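Side-chain contacts in twin-arginine translocation pathway signal protein (Burkholderia phytofirmans, PDB 2RJO), which probably serves as a periplasmic sugar-binding protein of a transport system, holding beta-D-galactopyranose in the cleft between two lobes: residues Leu8-Arg13 and Lys25-Phe30; Asn17-Ala22 and Phe254-Ile259. All blocks are in the same frame, centred on the assembly; numbering follows the deposited sequence.

How the contacts relate
Both contacts use helix 18-34. Contact 1 presses the middle of that helix (25-30) on strand 7-12, the first strand of its lobe, and every residue that touches is buried and apolar. Contact 2 sets the N-terminal end of the helix with its cap (17-22) beside helix 253-268 and is only partly buried; there a backbone carbonyl meets an alpha carbon and a tyrosine hydroxyl meets a leucine methyl. The two interfaces are neighbours, their centres about 7 Å apart, and Ala-27 of the first packs on the backbone of Gly-257 in the second. Each has a pocket end: Arg-13 after the strand, and Asn-17, Tyr-19 and Tyr-20 at the helix start, all beside galactose.

Contact 1: residues Leu8-Arg13 and Lys25-Phe30; sequences LACSFR and KGAQSF. With GAL (beta-D-galactopyranose), chain B; SO4 (sulfate ion), chain D.
Leu-8 reaches Phe-30 with one methyl, CD1, which lies 3.9 Å from CE2 of the Phe-30 ring and approaches that ring obliquely; the two side chains cross at about a right angle. Nearer the pocket, Cys-10 CB meets Ala-27 CB at 4.0 Å, and with chi1 at -173° the sulfur is directed away from the backbone N yet stays beside the same alanine methyl. The interface is apolar side chain on apolar side chain, with no hydrogen bond joining the two segments. It packs the first strand on the first helix of the beta-alpha-beta unit 7-12, 18-34, 38-42, the opening of the Rossmann-like lobe of a periplasmic binding protein. Strand 7-12 is flanked by strands 38-42 and 65-69, while Tyr-38 touches both Cys-10 and Ala-27, and Trp-310 meets the Phe-30 ring edge-to-face. Past the strand's end, Arg-13 turns to the ligand. Its chain bends at chi3, and Arg-13 NH2 donates to galactose O6 over 3.0 Å, fairly straight at 162°, with O6 at the guanidinium edge and in its plane. Arg-13 NH1 gives a more bent bond (141°) to sulfate O2 at 2.8 Å, besides weak ones to galactose O5 and O6. Behind them, NE donates to Asn-72 OD1, a second-shell bond that should limit rotation of the guanidinium.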
ATOM      1  N   LEU A   8      15.616  -5.439 -13.847  1.00 19.09           N
ATOM      2  CA  LEU A   8      14.423  -4.892 -13.233  1.00 19.78           C
ATOM      3  C   LEU A   8      14.476  -5.318 -11.768  1.00 21.22           C
ATOM      4  O   LEU A   8      14.715  -6.491 -11.471  1.00 21.87           O
ATOM      5  CB  LEU A   8      13.163  -5.442 -13.917  1.00 20.17           C
ATOM      6  CG  LEU A   8      12.975  -5.097 -15.397  1.00 18.70           C
ATOM      7  CD1 LEU A   8      11.699  -5.723 -15.917  1.00 17.96           C
ATOM      8  CD2 LEU A   8      12.935  -3.592 -15.577  1.00 19.33           C
ATOM      9  N   ALA A   9      14.276  -4.370 -10.853  1.00 21.71           N
ATOM     10  CA  ALA A   9      14.307  -4.687  -9.429  1.00 18.87           C
ATOM     11  C   ALA A   9      13.118  -4.083  -8.699  1.00 19.21           C
ATOM     12  O   ALA A   9      12.603  -3.033  -9.085  1.00 15.35           O
ATOM     13  CB  ALA A   9      15.591  -4.193  -8.812  1.00 19.70           C
ATOM     14  N   CYS A  10      12.679  -4.764  -7.645  1.00 20.29           N
ATOM     15  CA  CYS A  10      11.552  -4.301  -6.850  1.00 20.28           C
ATOM     16  C   CYS A  10      11.902  -4.374  -5.366  1.00 20.86           C
ATOM     17  O   CYS A  10      12.233  -5.447  -4.843  1.00 22.52           O
ATOM     18  CB  CYS A  10      10.321  -5.153  -7.149  1.00 22.83           C
ATOM     19  SG  CYS A  10       8.802  -4.560  -6.386  1.00 26.95           S
ATOM     20  N   SER A  11      11.845  -3.228  -4.692  1.00 18.13           N
ATOM     21  CA  SER A  11      12.164  -3.153  -3.271  1.00 19.87           C
ATOM     22  C   SER A  11      10.939  -2.902  -2.404  1.00 18.61           C
ATOM     23  O   SER A  11      10.153  -1.988  -2.663  1.00 17.76           O
ATOM     24  CB  SER A  11      13.188  -2.045  -3.006  1.00 19.12           C
ATOM     25  OG  SER A  11      13.397  -1.884  -1.610  1.00 20.34           O
ATOM     26  N   PHE A  12      10.792  -3.712  -1.362  1.00 21.64           N
ATOM     27  CA  PHE A  12       9.671  -3.579  -0.441  1.00 21.73           C
ATOM     28  C   PHE A  12       9.990  -4.131   0.948  1.00 23.27           C
ATOM     29  O   PHE A  12      11.004  -4.801   1.154  1.00 24.37           O
ATOM     30  CB  PHE A  12       8.431  -4.250  -1.035  1.00 20.60           C
ATOM     31  CG  PHE A  12       8.673  -5.634  -1.522  1.00 20.64           C
ATOM     32  CD1 PHE A  12       8.489  -6.727  -0.679  1.00 22.11           C
ATOM     33  CD2 PHE A  12       9.110  -5.854  -2.826  1.00 23.01           C
ATOM     34  CE1 PHE A  12       8.735  -8.031  -1.129  1.00 23.71           C
ATOM     35  CE2 PHE A  12       9.362  -7.155  -3.288  1.00 23.39           C
ATOM     36  CZ  PHE A  12       9.174  -8.242  -2.435  1.00 23.14           C
ATOM     37  N   ARG A  13       9.113  -3.853   1.902  1.00 24.49           N
ATOM     38  CA  ARG A  13       9.344  -4.263   3.280  1.00 25.00           C
ATOM     39  C   ARG A  13       9.386  -5.762   3.584  1.00 25.90           C
ATOM     40  O   ARG A  13      10.404  -6.247   4.074  1.00 25.57           O
ATOM     41  CB  ARG A  13       8.334  -3.567   4.200  1.00 24.85           C
ATOM     42  CG  ARG A  13       8.882  -3.264   5.589  1.00 22.53           C
ATOM     43  CD  ARG A  13       7.960  -2.386   6.404  1.00 19.88           C
ATOM     44  NE  ARG A  13       7.851  -1.013   5.905  1.00 20.03           N
ATOM     45  CZ  ARG A  13       6.868  -0.571   5.127  1.00 18.71           C
ATOM     46  NH1 ARG A  13       5.896  -1.395   4.745  1.00 19.73           N
ATOM     47  NH2 ARG A  13       6.842   0.703   4.745  1.00 17.68           N
ATOM     48  N   LYS A  25       4.707 -10.394  -7.100  1.00 20.62           N
ATOM     49  CA  LYS A  25       4.179 -11.238  -8.169  1.00 20.73           C
ATOM     50  C   LYS A  25       3.992 -10.417  -9.430  1.00 21.69           C
ATOM     51  O   LYS A  25       4.333 -10.855 -10.524  1.00 21.70           O
ATOM     52  CB  LYS A  25       2.820 -11.808  -7.762  1.00 22.84           C
ATOM     53  CG  LYS A  25       2.719 -13.323  -7.724  1.00 26.24           C
ATOM     54  CD  LYS A  25       3.525 -13.918  -6.586  1.00 29.81           C
ATOM     55  CE  LYS A  25       2.954 -15.273  -6.163  1.00 33.03           C
ATOM     56  NZ  LYS A  25       1.561 -15.139  -5.598  1.00 33.94           N
ATOM     57  N   GLY A  26       3.416  -9.228  -9.267  1.00 22.27           N
ATOM     58  CA  GLY A  26       3.186  -8.343 -10.397  1.00 20.41           C
ATOM     59  C   GLY A  26       4.466  -7.898 -11.077  1.00 20.32           C
ATOM     60  O   GLY A  26       4.530  -7.872 -12.306  1.00 20.99           O
ATOM     61  N   ALA A  27       5.481  -7.540 -10.292  1.00 19.04           N
ATOM     62  CA  ALA A  27       6.763  -7.105 -10.847  1.00 19.90           C
ATOM     63  C   ALA A  27       7.374  -8.262 -11.626  1.00 20.94           C
ATOM     64  O   ALA A  27       7.845  -8.112 -12.754  1.00 19.99           O
ATOM     65  CB  ALA A  27       7.706  -6.683  -9.722  1.00 18.86           C
ATOM     66  N   GLN A  28       7.358  -9.419 -10.980  1.00 21.32           N
ATOM     67  CA  GLN A  28       7.866 -10.672 -11.515  1.00 21.76           C
ATOM     68  C   GLN A  28       7.186 -10.929 -12.858  1.00 21.81           C
ATOM     69  O   GLN A  28       7.834 -11.267 -13.844  1.00 20.91           O
ATOM     70  CB  GLN A  28       7.513 -11.779 -10.522  1.00 24.55           C
ATOM     71  CG  GLN A  28       8.371 -13.013 -10.531  1.00 27.32           C
ATOM     72  CD  GLN A  28       7.941 -13.987  -9.440  1.00 30.52           C
ATOM     73  OE1 GLN A  28       6.849 -14.559  -9.495  1.00 32.32           O
ATOM     74  NE2 GLN A  28       8.790 -14.163  -8.430  1.00 31.26           N
ATOM     75  N   SER A  29       5.867 -10.750 -12.887  1.00 21.50           N
ATOM     76  CA  SER A  29       5.091 -10.961 -14.104  1.00 21.33           C
ATOM     77  C   SER A  29       5.419  -9.958 -15.203  1.00 21.57           C
ATOM     78  O   SER A  29       5.368 -10.296 -16.385  1.00 22.41           O
ATOM     79  CB  SER A  29       3.595 -10.918 -13.794  1.00 20.11           C
ATOM     80  OG  SER A  29       2.825 -10.960 -14.980  1.00 21.97           O
ATOM     81  N   PHE A  30       5.753  -8.726 -14.835  1.00 21.73           N
ATOM     82  CA  PHE A  30       6.087  -7.749 -15.854  1.00 19.12           C
ATOM     83  C   PHE A  30       7.459  -8.031 -16.451  1.00 18.64           C
ATOM     84  O   PHE A  30       7.650  -7.924 -17.657  1.00 17.75           O
ATOM     85  CB  PHE A  30       6.092  -6.337 -15.292  1.00 21.32           C
ATOM     86  CG  PHE A  30       6.608  -5.328 -16.269  1.00 22.01           C
ATOM     87  CD1 PHE A  30       5.832  -4.940 -17.357  1.00 22.92           C
ATOM     88  CD2 PHE A  30       7.905  -4.841 -16.161  1.00 21.76           C
ATOM     89  CE1 PHE A  30       6.342  -4.082 -18.330  1.00 24.84           C
ATOM     90  CE2 PHE A  30       8.426  -3.983 -17.127  1.00 22.85           C
ATOM     91  CZ  PHE A  30       7.649  -3.601 -18.213  1.00 22.10           C
TER
HETATM   92  C1  GAL B 368       2.127  -1.986   3.653  1.00 19.20           C
HETATM   93  C2  GAL B 368       0.598  -1.756   3.655  1.00 17.63           C
HETATM   94  C3  GAL B 368       0.230  -0.865   2.448  1.00 19.02           C
HETATM   95  C4  GAL B 368       0.982   0.471   2.575  1.00 18.98           C
HETATM   96  C5  GAL B 368       2.500   0.136   2.598  1.00 20.12           C
HETATM   97  C6  GAL B 368       3.277   1.429   2.731  1.00 18.74           C
HETATM   98  O1  GAL B 368       2.478  -2.801   4.786  1.00 17.94           O
HETATM   99  O2  GAL B 368      -0.075  -3.009   3.538  1.00 18.75           O
HETATM  100  O3  GAL B 368      -1.173  -0.609   2.436  1.00 16.35           O
HETATM  101  O4  GAL B 368       0.612   1.094   3.804  1.00 18.39           O
HETATM  102  O5  GAL B 368       2.824  -0.713   3.749  1.00 19.35           O
HETATM  103  O6  GAL B 368       4.654   1.105   2.744  1.00 16.32           O
HETATM  104  S   SO4 D 370       4.824  -5.010   6.115  1.00 51.32           S
HETATM  105  O1  SO4 D 370       6.099  -5.675   5.742  1.00 52.20           O
HETATM  106  O2  SO4 D 370       5.021  -3.550   6.254  1.00 50.77           O
HETATM  107  O3  SO4 D 370       4.302  -5.596   7.375  1.00 52.64           O
HETATM  108  O4  SO4 D 370       3.846  -5.238   5.031  1.00 54.11           O

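Contact 2: residues Asn17-Ala22 and Phe254-Ile259; sequences NPYYTA and FWLGGI. With GAL (beta-D-galactopyranose), chain B; SO4 (sulfate ion), chain D.
Ala-22 and Phe-254 bring the two helices to a CA-CA distance of 4.8 Å, and there the Ala-22 carbonyl O receives a CA-H...O contact from Phe-254 CA at 3.3 Å (152° at the hydrogen). Such closeness puts backbone against backbone, with the Ala-22 methyl beside Phe-254 N and the Phe-254 ring lying obliquely to the Ala-22 carbonyl oxygen. The second touch is made by Tyr-19, whose CG stands anti to the backbone N (chi1 168°), sending the ring out until OH rests 3.6 Å from CD1 of Leu-256. These two side chains cross nearly perpendicularly, and the polar need of the hydroxyl is met elsewhere, by Trp-95 NE1. The Tyr-19 ring also has a ligand side: galactose C3 sits over the centre of one face, 4.2 Å above its plane, a sugar-on-aromatic packing familiar in periplasmic sugar-binding proteins. Tyr-19 CD2 in turn lies over the centre of a Tyr-20 face, and Tyr-20 OH is hydrogen-bonded to Asp-70 OD2. Asn-17 is the N-cap of the helix: its OD1 accepts from Tyr-19 N at 2.7 Å, the donor standing 38° out of the carbonyl plane. That capping bond should help fix the amide, whose ND2 donates to sulfate O4 at 2.6 Å and weakly to galactose O2. The sulfate, probably from the crystallisation liquor, is shared with Arg-13. Farther along helix 18-34, Lys-25 and Ser-29 touch Phe-254 and Phe-23 touches Leu-256, while Asn-68 near the end of strand 65-69 donates to the carbonyls of Leu-256 and Gly-257, tying helix 253-268 to the sheet of this lobe.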
ATOM      1  N   ASN A  17       3.616 -10.155   4.439  1.00 27.75           N
ATOM      2  CA  ASN A  17       2.352  -9.439   4.236  1.00 25.34           C
ATOM      3  C   ASN A  17       1.856  -9.787   2.840  1.00 24.34           C
ATOM      4  O   ASN A  17       2.514  -9.460   1.851  1.00 24.91           O
ATOM      5  CB  ASN A  17       2.591  -7.924   4.323  1.00 25.15           C
ATOM      6  CG  ASN A  17       1.310  -7.101   4.136  1.00 26.15           C
ATOM      7  OD1 ASN A  17       0.354  -7.546   3.503  1.00 25.72           O
ATOM      8  ND2 ASN A  17       1.305  -5.887   4.674  1.00 24.48           N
ATOM      9  N   PRO A  18       0.688 -10.437   2.730  1.00 24.02           N
ATOM     10  CA  PRO A  18       0.166 -10.800   1.406  1.00 23.17           C
ATOM     11  C   PRO A  18       0.108  -9.631   0.419  1.00 22.89           C
ATOM     12  O   PRO A  18       0.130  -9.824  -0.802  1.00 22.44           O
ATOM     13  CB  PRO A  18      -1.204 -11.408   1.718  1.00 23.03           C
ATOM     14  CG  PRO A  18      -1.577 -10.807   3.052  1.00 26.20           C
ATOM     15  CD  PRO A  18      -0.267 -10.795   3.794  1.00 25.94           C
ATOM     16  N   TYR A  19       0.041  -8.416   0.945  1.00 22.49           N
ATOM     17  CA  TYR A  19       0.021  -7.240   0.086  1.00 21.58           C
ATOM     18  C   TYR A  19       1.268  -7.272  -0.802  1.00 18.87           C
ATOM     19  O   TYR A  19       1.180  -7.120  -2.016  1.00 20.35           O
ATOM     20  CB  TYR A  19       0.024  -5.957   0.929  1.00 22.07           C
ATOM     21  CG  TYR A  19       0.295  -4.721   0.109  1.00 23.13           C
ATOM     22  CD1 TYR A  19      -0.725  -4.090  -0.603  1.00 23.03           C
ATOM     23  CD2 TYR A  19       1.586  -4.215  -0.002  1.00 22.92           C
ATOM     24  CE1 TYR A  19      -0.459  -2.975  -1.414  1.00 24.47           C
ATOM     25  CE2 TYR A  19       1.866  -3.110  -0.809  1.00 24.29           C
ATOM     26  CZ  TYR A  19       0.846  -2.493  -1.512  1.00 23.79           C
ATOM     27  OH  TYR A  19       1.138  -1.403  -2.305  1.00 21.71           O
ATOM     28  N   TYR A  20       2.422  -7.475  -0.177  1.00 17.46           N
ATOM     29  CA  TYR A  20       3.698  -7.518  -0.875  1.00 17.65           C
ATOM     30  C   TYR A  20       3.927  -8.809  -1.644  1.00 18.12           C
ATOM     31  O   TYR A  20       4.741  -8.843  -2.570  1.00 18.36           O
ATOM     32  CB  TYR A  20       4.846  -7.287   0.118  1.00 16.39           C
ATOM     33  CG  TYR A  20       4.950  -5.849   0.569  1.00 17.46           C
ATOM     34  CD1 TYR A  20       4.912  -5.513   1.922  1.00 18.29           C
ATOM     35  CD2 TYR A  20       5.079  -4.816  -0.361  1.00 17.09           C
ATOM     36  CE1 TYR A  20       5.001  -4.175   2.339  1.00 16.90           C
ATOM     37  CE2 TYR A  20       5.169  -3.479   0.045  1.00 17.56           C
ATOM     38  CZ  TYR A  20       5.129  -3.168   1.397  1.00 16.71           C
ATOM     39  OH  TYR A  20       5.216  -1.855   1.805  1.00 18.59           O
ATOM     40  N   THR A  21       3.235  -9.876  -1.255  1.00 17.06           N
ATOM     41  CA  THR A  21       3.385 -11.132  -1.967  1.00 18.26           C
ATOM     42  C   THR A  21       2.889 -10.892  -3.390  1.00 18.76           C
ATOM     43  O   THR A  21       3.509 -11.335  -4.353  1.00 19.22           O
ATOM     44  CB  THR A  21       2.554 -12.253  -1.331  1.00 19.92           C
ATOM     45  OG1 THR A  21       3.021 -12.498   0.004  1.00 21.55           O
ATOM     46  CG2 THR A  21       2.694 -13.532  -2.146  1.00 21.14           C
ATOM     47  N   ALA A  22       1.773 -10.176  -3.504  1.00 16.70           N
ATOM     48  CA  ALA A  22       1.182  -9.857  -4.792  1.00 16.12           C
ATOM     49  C   ALA A  22       1.993  -8.768  -5.504  1.00 17.43           C
ATOM     50  O   ALA A  22       2.200  -8.819  -6.719  1.00 14.87           O
ATOM     51  CB  ALA A  22      -0.235  -9.396  -4.594  1.00 14.52           C
ATOM     52  N   PHE A 254      -0.568  -6.293  -7.199  1.00 18.69           N
ATOM     53  CA  PHE A 254      -0.046  -6.977  -8.376  1.00 18.14           C
ATOM     54  C   PHE A 254       0.210  -5.933  -9.467  1.00 15.37           C
ATOM     55  O   PHE A 254       1.316  -5.801  -9.963  1.00 18.12           O
ATOM     56  CB  PHE A 254      -1.062  -7.994  -8.880  1.00 18.35           C
ATOM     57  CG  PHE A 254      -0.619  -8.737 -10.102  1.00 19.64           C
ATOM     58  CD1 PHE A 254       0.073  -9.939  -9.989  1.00 19.88           C
ATOM     59  CD2 PHE A 254      -0.896  -8.239 -11.372  1.00 19.38           C
ATOM     60  CE1 PHE A 254       0.486 -10.642 -11.126  1.00 19.97           C
ATOM     61  CE2 PHE A 254      -0.486  -8.930 -12.519  1.00 21.01           C
ATOM     62  CZ  PHE A 254       0.206 -10.139 -12.393  1.00 19.73           C
ATOM     63  N   TRP A 255      -0.832  -5.198  -9.836  1.00 17.95           N
ATOM     64  CA  TRP A 255      -0.723  -4.160 -10.855  1.00 16.44           C
ATOM     65  C   TRP A 255       0.334  -3.112 -10.478  1.00 18.57           C
ATOM     66  O   TRP A 255       1.141  -2.703 -11.314  1.00 18.86           O
ATOM     67  CB  TRP A 255      -2.073  -3.467 -11.040  1.00 17.91           C
ATOM     68  CG  TRP A 255      -2.009  -2.330 -12.000  1.00 16.01           C
ATOM     69  CD1 TRP A 255      -1.961  -2.408 -13.358  1.00 18.13           C
ATOM     70  CD2 TRP A 255      -1.944  -0.939 -11.676  1.00 17.03           C
ATOM     71  NE1 TRP A 255      -1.867  -1.150 -13.906  1.00 15.55           N
ATOM     72  CE2 TRP A 255      -1.854  -0.227 -12.889  1.00 15.60           C
ATOM     73  CE3 TRP A 255      -1.948  -0.220 -10.472  1.00 15.25           C
ATOM     74  CZ2 TRP A 255      -1.771   1.166 -12.938  1.00 15.85           C
ATOM     75  CZ3 TRP A 255      -1.863   1.174 -10.522  1.00 14.99           C
ATOM     76  CH2 TRP A 255      -1.778   1.846 -11.743  1.00 15.69           C
ATOM     77  N   LEU A 256       0.314  -2.667  -9.227  1.00 16.89           N
ATOM     78  CA  LEU A 256       1.277  -1.681  -8.770  1.00 18.37           C
ATOM     79  C   LEU A 256       2.702  -2.158  -8.999  1.00 17.93           C
ATOM     80  O   LEU A 256       3.546  -1.402  -9.467  1.00 15.75           O
ATOM     81  CB  LEU A 256       1.086  -1.387  -7.280  1.00 20.17           C
ATOM     82  CG  LEU A 256       0.041  -0.343  -6.918  1.00 22.91           C
ATOM     83  CD1 LEU A 256      -0.243  -0.384  -5.424  1.00 22.43           C
ATOM     84  CD2 LEU A 256       0.555   1.020  -7.340  1.00 23.07           C
ATOM     85  N   GLY A 257       2.954  -3.421  -8.663  1.00 18.53           N
ATOM     86  CA  GLY A 257       4.277  -4.000  -8.825  1.00 17.86           C
ATOM     87  C   GLY A 257       4.815  -4.016 -10.244  1.00 20.95           C
ATOM     88  O   GLY A 257       6.009  -3.787 -10.469  1.00 19.52           O
ATOM     89  N   GLY A 258       3.936  -4.294 -11.204  1.00 20.48           N
ATOM     90  CA  GLY A 258       4.355  -4.344 -12.589  1.00 20.77           C
ATOM     91  C   GLY A 258       4.354  -3.006 -13.294  1.00 21.03           C
ATOM     92  O   GLY A 258       5.299  -2.693 -14.016  1.00 21.64           O
ATOM     93  N   ILE A 259       3.304  -2.217 -13.092  1.00 20.21           N
ATOM     94  CA  ILE A 259       3.205  -0.918 -13.739  1.00 20.10           C
ATOM     95  C   ILE A 259       4.362   0.015 -13.352  1.00 20.43           C
ATOM     96  O   ILE A 259       4.897   0.716 -14.203  1.00 21.38           O
ATOM     97  CB  ILE A 259       1.857  -0.235 -13.406  1.00 19.16           C
ATOM     98  CG1 ILE A 259       1.441   0.683 -14.563  1.00 16.29           C
ATOM     99  CG2 ILE A 259       1.985   0.585 -12.115  1.00 19.73           C
ATOM    100  CD1 ILE A 259       1.244  -0.032 -15.884  1.00 16.78           C
TER
HETATM  101  C1  GAL B 368       2.127  -1.986   3.653  1.00 19.20           C
HETATM  102  C2  GAL B 368       0.598  -1.756   3.655  1.00 17.63           C
HETATM  103  C3  GAL B 368       0.230  -0.865   2.448  1.00 19.02           C
HETATM  104  C4  GAL B 368       0.982   0.471   2.575  1.00 18.98           C
HETATM  105  C5  GAL B 368       2.500   0.136   2.598  1.00 20.12           C
HETATM  106  C6  GAL B 368       3.277   1.429   2.731  1.00 18.74           C
HETATM  107  O1  GAL B 368       2.478  -2.801   4.786  1.00 17.94           O
HETATM  108  O2  GAL B 368      -0.075  -3.009   3.538  1.00 18.75           O
HETATM  109  O3  GAL B 368      -1.173  -0.609   2.436  1.00 16.35           O
HETATM  110  O4  GAL B 368       0.612   1.094   3.804  1.00 18.39           O
HETATM  111  O5  GAL B 368       2.824  -0.713   3.749  1.00 19.35           O
HETATM  112  O6  GAL B 368       4.654   1.105   2.744  1.00 16.32           O
HETATM  113  S   SO4 D 370       4.824  -5.010   6.115  1.00 51.32           S
HETATM  114  O1  SO4 D 370       6.099  -5.675   5.742  1.00 52.20           O
HETATM  115  O2  SO4 D 370       5.021  -3.550   6.254  1.00 50.77           O
HETATM  116  O3  SO4 D 370       4.302  -5.596   7.375  1.00 52.64           O
HETATM  117  O4  SO4 D 370       3.846  -5.238   5.031  1.00 54.11           O